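Fibrinogen alpha subunit (Gallus gallus, PDB 1M1J) is probably cleaved by thrombin and then polymerises with the fibrinogen beta and gamma chains into the insoluble fibrin matrix of blood clots. Local coordinates at residues 84-87 and 88-92; 101-104 and 105-109; 154-157 and 158-162. All blocks are in the same frame, centred on the assembly; numbering follows the deposited sequence.

Contact 1: 84-87 and 88-92; sequences SNRV and IVETI
I88 sits over the end of the S84 carbonyl, and R86 and E90 meet on another side of the same turns, so that 84-92 gives a compact example of a helix with one packed and one wet face. On the packed side the sec-butyl chain of I88 runs back along the helix, its CB 3.4 Å from S84 O. CG1 takes the rotamer beside the backbone N (chi1 -74°), which sends CD1 back over the preceding turn. Neighbouring subunits lay apolar side chains against I88, and H219 of the returning end of the same chain rests on it too. V89 lies alongside N85, both pointing the same way, with V89 CG2 3.9 Å from N85 OD1; this is an apolar methyl beside an amide rather than a polar grip.

The outer side is held by charge. R86, extended from CG to NE, lies next to E90 and points the same way, and its NH1 forms a salt bridge of 3.4 Å with E90 OE1. The carboxylate oxygen stands at the guanidinium edge and in its plane, but the two flat groups are turned 67° apart, so the pairing is not a flush two-pronged one.

Beneath it the bond from E90 N to R86 O is 2.8 Å and fairly straight, whereas the one from V89 N to N85 O is weak at 3.4 Å. The N atoms of I88 and T91 make no bond to the turn before, and the helix is kinked there. A long, single-pronged ion pair at an exposed site probably adds only modestly to stability, so this irregular part of the helix probably owes more to the neighbours packed on I88 than to its surface charges.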
loop_
_atom_site.group_PDB
_atom_site.type_symbol
_atom_site.label_atom_id
_atom_site.label_comp_id
_atom_site.label_asym_id
_atom_site.label_seq_id
_atom_site.Cartn_x
_atom_site.Cartn_y
_atom_site.Cartn_z
ATOM N N SER D 84 -38.649 36.388 -2.472
ATOM C CA SER D 84 -40.017 35.956 -2.254
ATOM C C SER D 84 -40.583 36.819 -1.136
ATOM O O SER D 84 -41.793 36.986 -1.019
ATOM C CB SER D 84 -40.041 34.478 -1.849
ATOM O OG SER D 84 -41.365 33.991 -1.734
ATOM N N ASN D 85 -39.690 37.366 -0.316
ATOM C CA ASN D 85 -40.089 38.233 0.784
ATOM C C ASN D 85 -40.337 39.623 0.223
ATOM O O ASN D 85 -40.993 40.450 0.856
ATOM C CB ASN D 85 -38.995 38.288 1.855
ATOM C CG ASN D 85 -39.224 39.396 2.872
ATOM O OD1 ASN D 85 -39.125 40.579 2.547
ATOM N ND2 ASN D 85 -39.534 39.016 4.109
ATOM N N ARG D 86 -39.806 39.879 -0.969
ATOM C CA ARG D 86 -40.000 41.170 -1.613
ATOM C C ARG D 86 -41.174 41.072 -2.588
ATOM O O ARG D 86 -42.066 41.924 -2.576
ATOM C CB ARG D 86 -38.734 41.615 -2.364
ATOM C CG ARG D 86 -38.442 40.831 -3.640
ATOM C CD ARG D 86 -37.359 41.494 -4.481
ATOM N NE ARG D 86 -37.106 40.766 -5.724
ATOM C CZ ARG D 86 -37.994 40.614 -6.703
ATOM N NH1 ARG D 86 -39.207 41.140 -6.596
ATOM N NH2 ARG D 86 -37.670 39.930 -7.793
ATOM N N VAL D 87 -41.182 40.028 -3.419
ATOM C CA VAL D 87 -42.255 39.836 -4.393
ATOM C C VAL D 87 -43.589 39.793 -3.658
ATOM O O VAL D 87 -44.649 39.693 -4.273
ATOM C CB VAL D 87 -42.061 38.530 -5.218
ATOM C CG1 VAL D 87 -43.222 38.331 -6.186
ATOM C CG2 VAL D 87 -40.766 38.605 -6.003
ATOM N N ILE D 88 -43.520 39.872 -2.333
ATOM C CA ILE D 88 -44.711 39.877 -1.498
ATOM C C ILE D 88 -44.922 41.286 -0.961
ATOM O O ILE D 88 -46.021 41.835 -1.059
ATOM C CB ILE D 88 -44.582 38.889 -0.317
ATOM C CG1 ILE D 88 -44.731 37.457 -0.834
ATOM C CG2 ILE D 88 -45.640 39.181 0.735
ATOM C CD1 ILE D 88 -44.594 36.393 0.236
ATOM N N VAL D 89 -43.869 41.874 -0.402
ATOM C CA VAL D 89 -43.962 43.229 0.128
ATOM C C VAL D 89 -44.432 44.186 -0.971
ATOM O O VAL D 89 -45.116 45.176 -0.699
ATOM C CB VAL D 89 -42.603 43.703 0.687
ATOM C CG1 VAL D 89 -42.673 45.173 1.071
ATOM C CG2 VAL D 89 -42.236 42.869 1.903
ATOM N N GLU D 90 -44.072 43.875 -2.213
ATOM C CA GLU D 90 -44.466 44.692 -3.354
ATOM C C GLU D 90 -45.977 44.662 -3.535
ATOM O O GLU D 90 -46.627 45.708 -3.577
ATOM C CB GLU D 90 -43.797 44.191 -4.635
ATOM C CG GLU D 90 -42.281 44.237 -4.604
ATOM C CD GLU D 90 -41.665 43.998 -5.971
ATOM O OE1 GLU D 90 -42.016 42.987 -6.621
ATOM O OE2 GLU D 90 -40.825 44.825 -6.390
ATOM N N THR D 91 -46.532 43.460 -3.646
ATOM C CA THR D 91 -47.967 43.313 -3.817
ATOM C C THR D 91 -48.695 43.772 -2.553
ATOM O O THR D 91 -49.857 44.173 -2.609
ATOM C CB THR D 91 -48.336 41.857 -4.148
ATOM O OG1 THR D 91 -47.660 41.456 -5.349
ATOM C CG2 THR D 91 -49.833 41.726 -4.363
ATOM N N ILE D 92 -48.005 43.721 -1.416
ATOM C CA ILE D 92 -48.574 44.166 -0.144
ATOM C C ILE D 92 -48.606 45.696 -0.134
ATOM O O ILE D 92 -49.334 46.316 0.644
ATOM C CB ILE D 92 -47.730 43.656 1.061
ATOM C CG1 ILE D 92 -47.986 42.164 1.272
ATOM C CG2 ILE D 92 -48.072 44.421 2.336
ATOM C CD1 ILE D 92 -49.423 41.836 1.617
#

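Contact 2: 101-104 and 105-109; sequences GAQQ and LDENY
Q103 and E107, one helical turn apart, meet through the ends of their side chains: Q103 CD lies 3.1 Å from E107 OE2, and the amide and carboxylate planes are turned 41° from each other. The Q103 chain reaches this place because its CG stands between the backbone N and the carbonyl carbon (chi1 83°) and the chain then bends at its second torsion, bringing the amide round to E107. With a leucine in place of Q103 the amide would be gone, and the E107 carboxylate would probably lose its polar neighbour and be freer to swing. On another side of the helix L105 turns a methyl back, CD2 resting 3.8 Å from A102 CA.

In the next shell the backbone sets these positions. Q104 O receives both N108 N and E107 N, each at 2.8 Å, the first nearly along the C=O axis and the second from above the carbonyl plane. G101 O is shared, by Q104 N at 2.7 Å and L105 N at 3.3 Å. Such doubled acceptors mix three- and four-residue spacing, so the chemistry implies a weakly bonded turn, probably more yielding than those that follow, with mainly polar groups on its exposed side.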
loop_
_atom_site.group_PDB
_atom_site.type_symbol
_atom_site.label_atom_id
_atom_site.label_comp_id
_atom_site.label_asym_id
_atom_site.label_seq_id
_atom_site.Cartn_x
_atom_site.Cartn_y
_atom_site.Cartn_z
ATOM N N GLY D 101 -58.656 52.296 0.318
ATOM C CA GLY D 101 -59.439 53.236 -0.462
ATOM C C GLY D 101 -60.828 52.727 -0.792
ATOM O O GLY D 101 -61.819 53.292 -0.336
ATOM N N ALA D 102 -60.906 51.660 -1.583
ATOM C CA ALA D 102 -62.196 51.090 -1.958
ATOM C C ALA D 102 -63.053 50.744 -0.737
ATOM O O ALA D 102 -64.189 50.293 -0.878
ATOM C CB ALA D 102 -61.992 49.851 -2.823
ATOM N N GLN D 103 -62.510 50.951 0.459
ATOM C CA GLN D 103 -63.255 50.673 1.681
ATOM C C GLN D 103 -63.924 51.968 2.136
ATOM O O GLN D 103 -65.025 51.944 2.686
ATOM C CB GLN D 103 -62.326 50.136 2.775
ATOM C CG GLN D 103 -61.583 51.204 3.564
ATOM C CD GLN D 103 -62.428 51.801 4.674
ATOM O OE1 GLN D 103 -62.055 52.805 5.283
ATOM N NE2 GLN D 103 -63.571 51.177 4.950
ATOM N N GLN D 104 -63.251 53.097 1.910
ATOM C CA GLN D 104 -63.802 54.402 2.275
ATOM C C GLN D 104 -65.015 54.680 1.393
ATOM O O GLN D 104 -65.988 55.292 1.834
ATOM C CB GLN D 104 -62.760 55.509 2.085
ATOM C CG GLN D 104 -61.671 55.530 3.142
ATOM C CD GLN D 104 -60.759 56.735 3.008
ATOM O OE1 GLN D 104 -61.216 57.878 3.046
ATOM N NE2 GLN D 104 -59.463 56.485 2.849
ATOM N N LEU D 105 -64.943 54.232 0.144
ATOM C CA LEU D 105 -66.039 54.391 -0.801
ATOM C C LEU D 105 -67.305 53.847 -0.144
ATOM O O LEU D 105 -68.363 54.481 -0.167
ATOM C CB LEU D 105 -65.752 53.595 -2.075
ATOM C CG LEU D 105 -64.746 54.132 -3.099
ATOM C CD1 LEU D 105 -65.398 55.233 -3.910
ATOM C CD2 LEU D 105 -63.488 54.633 -2.405
ATOM N N ASP D 106 -67.169 52.666 0.452
ATOM C CA ASP D 106 -68.268 51.987 1.120
ATOM C C ASP D 106 -68.693 52.668 2.420
ATOM O O ASP D 106 -69.748 52.358 2.964
ATOM C CB ASP D 106 -67.883 50.527 1.377
ATOM C CG ASP D 106 -67.650 49.752 0.085
ATOM O OD1 ASP D 106 -67.089 50.336 -0.868
ATOM O OD2 ASP D 106 -68.016 48.558 0.018
ATOM N N GLU D 107 -67.875 53.588 2.923
ATOM C CA GLU D 107 -68.221 54.315 4.146
ATOM C C GLU D 107 -68.921 55.611 3.758
ATOM O O GLU D 107 -69.778 56.116 4.487
ATOM C CB GLU D 107 -66.979 54.642 4.973
ATOM C CG GLU D 107 -66.371 53.459 5.700
ATOM C CD GLU D 107 -65.330 53.892 6.717
ATOM O OE1 GLU D 107 -65.699 54.589 7.686
ATOM O OE2 GLU D 107 -64.144 53.541 6.544
ATOM N N ASN D 108 -68.534 56.149 2.605
ATOM C CA ASN D 108 -69.125 57.372 2.082
ATOM C C ASN D 108 -70.555 57.048 1.687
ATOM O O ASN D 108 -71.503 57.638 2.211
ATOM C CB ASN D 108 -68.343 57.859 0.862
ATOM C CG ASN D 108 -67.007 58.469 1.238
ATOM O OD1 ASN D 108 -66.236 57.883 1.999
ATOM N ND2 ASN D 108 -66.726 59.651 0.703
ATOM N N TYR D 109 -70.707 56.098 0.766
ATOM C CA TYR D 109 -72.028 55.678 0.319
ATOM C C TYR D 109 -72.869 55.390 1.562
ATOM O O TYR D 109 -74.092 55.507 1.540
ATOM C CB TYR D 109 -71.919 54.421 -0.551
ATOM C CG TYR D 109 -73.229 53.980 -1.165
ATOM C CD1 TYR D 109 -74.250 53.445 -0.378
ATOM C CD2 TYR D 109 -73.469 54.148 -2.528
ATOM C CE1 TYR D 109 -75.482 53.093 -0.930
ATOM C CE2 TYR D 109 -74.698 53.799 -3.095
ATOM C CZ TYR D 109 -75.701 53.276 -2.289
ATOM O OH TYR D 109 -76.928 52.963 -2.839
#

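Contact 3: 154-157 and 158-162; sequences DIDI and KIRAC
D156 grips R160, and D154 faces K158, on the last turns of the helix that ends at residue 160. Of these two ionic pairs the first is the closer. D156 OD1 meets R160 NH1 at 2.6 Å on its syn side, in the guanidinium plane and at its edge, and also takes a weak bond from NH2; OD2 adds a further weak bond to NH2. The arginine bends at its third torsion (chi3 -55°), which turns the guanidinium back alongside the aspartate, and the two planes end 43° apart. Y172, Q173 and V174 of the following loop lie against D156.

D154 and K158 make a weaker pair, OD1 to NZ 3.4 Å, at the end of a lysine extended beyond CG. Each has a stronger partner: D154 OD2 forms a salt bridge with a basic side chain of one neighbouring subunit, K158 NZ with an acidic side chain of another.

Apolar contact is made by I155 and I159, whose side chains cross with I155 CG2 3.6 Å from I159 CD1; apolar side chains of both neighbouring subunits pack on each of them.

Backbone bonds run four residues apart, from K158 N to D154 O at 2.9 Å and from I159 N to I155 O at 2.7 Å, and fade to a weak one from A161 N to I157 O.

I155 and I159, buried against both partner chains, flanked by charges shared between chains and closed by C162, which is disulfide-bonded to the gamma chain, fit the three-chain coiled coil of fibrinogen, at the end where disulfides tie the chains together.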
loop_
_atom_site.group_PDB
_atom_site.type_symbol
_atom_site.label_atom_id
_atom_site.label_comp_id
_atom_site.label_asym_id
_atom_site.label_seq_id
_atom_site.Cartn_x
_atom_site.Cartn_y
_atom_site.Cartn_z
ATOM N N ASP D 154 -135.653 68.917 -5.163
ATOM C CA ASP D 154 -136.564 69.349 -4.106
ATOM C C ASP D 154 -136.937 70.815 -4.340
ATOM O O ASP D 154 -138.105 71.191 -4.275
ATOM C CB ASP D 154 -135.911 69.205 -2.730
ATOM C CG ASP D 154 -136.915 69.321 -1.584
ATOM O OD1 ASP D 154 -136.549 69.844 -0.505
ATOM O OD2 ASP D 154 -138.070 68.874 -1.754
ATOM N N ILE D 155 -135.939 71.644 -4.624
ATOM C CA ILE D 155 -136.193 73.052 -4.858
ATOM C C ILE D 155 -137.002 73.279 -6.128
ATOM O O ILE D 155 -137.848 74.169 -6.167
ATOM C CB ILE D 155 -134.881 73.843 -4.929
ATOM C CG1 ILE D 155 -134.142 73.709 -3.590
ATOM C CG2 ILE D 155 -135.171 75.305 -5.235
ATOM C CD1 ILE D 155 -132.728 74.285 -3.579
ATOM N N ASP D 156 -136.754 72.477 -7.161
ATOM C CA ASP D 156 -137.490 72.621 -8.413
ATOM C C ASP D 156 -138.977 72.434 -8.141
ATOM O O ASP D 156 -139.819 73.206 -8.596
ATOM C CB ASP D 156 -137.016 71.581 -9.433
ATOM C CG ASP D 156 -137.857 71.573 -10.704
ATOM O OD1 ASP D 156 -139.028 71.157 -10.646
ATOM O OD2 ASP D 156 -137.355 71.985 -11.768
ATOM N N ILE D 157 -139.284 71.396 -7.383
ATOM C CA ILE D 157 -140.650 71.073 -7.033
ATOM C C ILE D 157 -141.262 72.161 -6.157
ATOM O O ILE D 157 -142.383 72.605 -6.400
ATOM C CB ILE D 157 -140.692 69.710 -6.305
ATOM C CG1 ILE D 157 -140.439 68.592 -7.319
ATOM C CG2 ILE D 157 -142.020 69.506 -5.600
ATOM C CD1 ILE D 157 -140.335 67.212 -6.694
ATOM N N LYS D 158 -140.521 72.602 -5.149
ATOM C CA LYS D 158 -141.031 73.622 -4.253
ATOM C C LYS D 158 -141.178 75.011 -4.881
ATOM O O LYS D 158 -142.101 75.751 -4.531
ATOM C CB LYS D 158 -140.171 73.681 -2.986
ATOM C CG LYS D 158 -140.285 72.414 -2.129
ATOM C CD LYS D 158 -139.481 72.527 -0.859
ATOM C CE LYS D 158 -139.632 71.296 0.030
ATOM N NZ LYS D 158 -138.894 71.458 1.330
ATOM N N ILE D 159 -140.291 75.374 -5.805
ATOM C CA ILE D 159 -140.412 76.677 -6.449
ATOM C C ILE D 159 -141.666 76.656 -7.308
ATOM O O ILE D 159 -142.451 77.603 -7.302
ATOM C CB ILE D 159 -139.210 77.004 -7.369
ATOM C CG1 ILE D 159 -138.052 77.560 -6.549
ATOM C CG2 ILE D 159 -139.606 78.067 -8.400
ATOM C CD1 ILE D 159 -136.774 77.752 -7.375
ATOM N N ARG D 160 -141.855 75.565 -8.041
ATOM C CA ARG D 160 -143.015 75.455 -8.908
ATOM C C ARG D 160 -144.314 75.510 -8.117
ATOM O O ARG D 160 -145.333 75.968 -8.630
ATOM C CB ARG D 160 -142.962 74.166 -9.734
ATOM C CG ARG D 160 -144.075 74.086 -10.751
ATOM C CD ARG D 160 -143.881 72.993 -11.808
ATOM N NE ARG D 160 -142.611 73.112 -12.500
ATOM C CZ ARG D 160 -141.512 72.446 -12.158
ATOM N NH1 ARG D 160 -141.543 71.606 -11.130
ATOM N NH2 ARG D 160 -140.381 72.624 -12.838
ATOM N N ALA D 161 -144.279 75.057 -6.867
ATOM C CA ALA D 161 -145.475 75.057 -6.032
ATOM C C ALA D 161 -145.855 76.463 -5.587
ATOM O O ALA D 161 -146.842 76.651 -4.883
ATOM C CB ALA D 161 -145.265 74.176 -4.819
ATOM N N CYS D 162 -145.057 77.450 -5.971
ATOM C CA CYS D 162 -145.371 78.819 -5.614
ATOM C C CYS D 162 -146.272 79.404 -6.692
ATOM O O CYS D 162 -146.998 80.367 -6.452
ATOM C CB CYS D 162 -144.100 79.649 -5.510
ATOM S SG CYS D 162 -143.172 79.320 -3.992
#

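How the contacts relate
All three contacts belong to the single helix 82-160 and follow one another along it. Contacts 1 and 2 are neighbours, their centres 26 Å apart, while contact 3 lies about 103 Å from contact 1, centre to centre, on the opposite side of the chain's centre. Burial differs with place: contact 2 is a surface contact, contact 1 is partly buried, and contact 3 is buried among the other chains. Chemistry follows. An exposed ion pair in contact 1 and an amide beside a carboxylate in contact 2 give way in contact 3 to largely buried ion pairs, with charges reaching other subunits, and to an apolar pair gripped by two chains.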